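Local coordinates for B-cell lymphoma 3-encoded protein (Homo sapiens, PDB 1K1A), which regulates transcription of NF-kappa-B target genes, binding p50 or p52 homodimers as a nuclear coactivator and holding p50 back in the cytoplasm, at residues T93-L98 with Q133-R138. Residues are numbered along the deposited sequence; the frame is centred on the assembly and turned at random. Where two conformers were deposited one is given.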
# COMPACT_ATOMS: atom_id res chain seq x y z
N THR A 93 3.50 11.97 -5.23
CA THR A 93 4.75 12.70 -5.44
C THR A 93 5.81 12.31 -4.42
O THR A 93 6.99 12.22 -4.76
CB THR A 93 4.54 14.22 -5.46
OG1 THR A 93 3.89 14.63 -4.25
CG2 THR A 93 3.54 14.60 -6.55
N CYS A 94 5.41 12.10 -3.18
CA CYS A 94 6.36 11.67 -2.16
C CYS A 94 6.80 10.23 -2.44
O CYS A 94 7.95 9.88 -2.23
CB CYS A 94 5.77 11.80 -0.76
SG CYS A 94 5.83 13.48 -0.11
N LEU A 95 5.87 9.41 -2.91
CA LEU A 95 6.20 8.03 -3.24
C LEU A 95 7.20 8.01 -4.38
O LEU A 95 8.17 7.24 -4.37
CB LEU A 95 4.95 7.23 -3.59
CG LEU A 95 5.16 5.76 -3.94
CD1 LEU A 95 5.84 5.02 -2.79
CD2 LEU A 95 3.81 5.11 -4.29
N ARG A 96 6.97 8.85 -5.38
CA ARG A 96 7.88 8.96 -6.50
C ARG A 96 9.25 9.45 -6.02
O ARG A 96 10.28 8.93 -6.44
CB ARG A 96 7.32 9.92 -7.55
CG ARG A 96 8.09 9.91 -8.87
CD ARG A 96 7.43 10.71 -9.97
NE ARG A 96 6.20 10.07 -10.46
CZ ARG A 96 6.19 9.10 -11.35
NH1 ARG A 96 7.32 8.64 -11.86
NH2 ARG A 96 5.03 8.58 -11.75
N ALA A 97 9.27 10.45 -5.15
CA ALA A 97 10.54 10.96 -4.65
C ALA A 97 11.34 9.85 -3.93
O ALA A 97 12.55 9.74 -4.10
CB ALA A 97 10.32 12.15 -3.73
N LEU A 98 10.64 9.02 -3.16
CA LEU A 98 11.28 7.94 -2.43
C LEU A 98 11.85 6.88 -3.37
O LEU A 98 13.01 6.51 -3.26
CB LEU A 98 10.26 7.27 -1.49
CG LEU A 98 10.02 7.88 -0.12
CD1 LEU A 98 8.74 7.28 0.49
CD2 LEU A 98 11.22 7.63 0.78
N GLN A 133 -0.96 2.52 -9.07
CA GLN A 133 -0.28 2.38 -10.35
C GLN A 133 1.23 2.45 -10.21
O GLN A 133 1.94 1.60 -10.74
CB GLN A 133 -0.75 3.44 -11.35
CG GLN A 133 -0.23 3.17 -12.76
CD GLN A 133 -0.78 4.13 -13.80
OE1 GLN A 133 -1.99 4.28 -13.94
NE2 GLN A 133 0.11 4.77 -14.55
N LEU A 134 1.72 3.44 -9.50
CA LEU A 134 3.16 3.61 -9.37
C LEU A 134 3.81 2.43 -8.63
O LEU A 134 4.83 1.92 -9.07
CB LEU A 134 3.48 4.92 -8.66
CG LEU A 134 4.95 5.25 -8.43
CD1 LEU A 134 5.70 5.28 -9.77
CD2 LEU A 134 5.07 6.59 -7.68
N LEU A 135 3.20 1.99 -7.53
CA LEU A 135 3.72 0.82 -6.81
C LEU A 135 3.85 -0.38 -7.77
O LEU A 135 4.87 -1.06 -7.78
CB LEU A 135 2.79 0.45 -5.65
CG LEU A 135 2.81 1.41 -4.45
CD1 LEU A 135 1.69 1.07 -3.50
CD2 LEU A 135 4.17 1.38 -3.73
N LEU A 136 2.82 -0.62 -8.55
CA LEU A 136 2.81 -1.75 -9.48
C LEU A 136 3.85 -1.62 -10.59
O LEU A 136 4.43 -2.61 -11.04
CB LEU A 136 1.42 -1.94 -10.08
CG LEU A 136 0.34 -2.36 -9.06
CD1 LEU A 136 -1.03 -2.36 -9.71
CD2 LEU A 136 0.65 -3.74 -8.45
N GLU A 137 4.09 -0.38 -11.03
CA GLU A 137 5.07 -0.13 -12.08
C GLU A 137 6.49 -0.31 -11.55
O GLU A 137 7.43 -0.57 -12.31
CB GLU A 137 4.91 1.29 -12.63
CG GLU A 137 3.70 1.49 -13.52
CD GLU A 137 3.49 2.94 -13.92
OE1 GLU A 137 3.98 3.83 -13.20
OE2 GLU A 137 2.83 3.18 -14.95
N ARG A 138 6.65 -0.19 -10.24
CA ARG A 138 7.99 -0.29 -9.65
C ARG A 138 8.30 -1.63 -8.98
O ARG A 138 9.28 -1.74 -8.24
CB ARG A 138 8.26 0.89 -8.72
CG ARG A 138 8.17 2.24 -9.42
CD ARG A 138 9.12 2.43 -10.59
NE ARG A 138 8.99 3.76 -11.18
CZ ARG A 138 9.72 4.82 -10.83
NH1 ARG A 138 10.67 4.70 -9.90
NH2 ARG A 138 9.51 5.99 -11.41
O HOH W 1 3.08 6.07 -12.54
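Leu95 and Leu134 pass one another pointing opposite ways where the second helices of ankyrin repeats 3 and 4 stack; the segments 93-98 and 133-137 run 19° from parallel, with axes 10.7 Å apart at closest approach. Three leucines build most of the tight part, joined by the backbone and CB of Arg96. CG of Leu134 lies anti to its backbone N (chi1 180°); its CD2 reaches the neighbouring helix, 3.8 Å from Leu95 CG and 3.7 Å from the backbone N of Arg96. Deeper in, Leu95 crosses Leu135 at about a right angle, and its CD2 lies 3.8 Å from Leu135 CD2. Ala86 and Cys87 of helix 82-88 adjoin Leu95 and Leu135 respectively, tying this seam to the first helix of repeat 3. An alanine in place of Leu95 would probably open a gap between the repeats, leaving Leu135 CD2 without the methyls it packs on and Leu134 CD2 less closely covered.

On the solvent side the packing gives way to long polar chains. The Arg96 guanidinium lays one face over Leu134 CD1, and a water loosely bridges onward, accepting a weak bond from Arg96 NH2 and donating to Glu137 OE1. Arg138, just past the end of its helix, reaches back to a salt bridge with Asp100, which probably eases the meeting of like charges: Arg138 NH2 stands 3.5 Å from Arg96 NH1, both N-H donors that cannot bond each other, their guanidinium planes 71° apart.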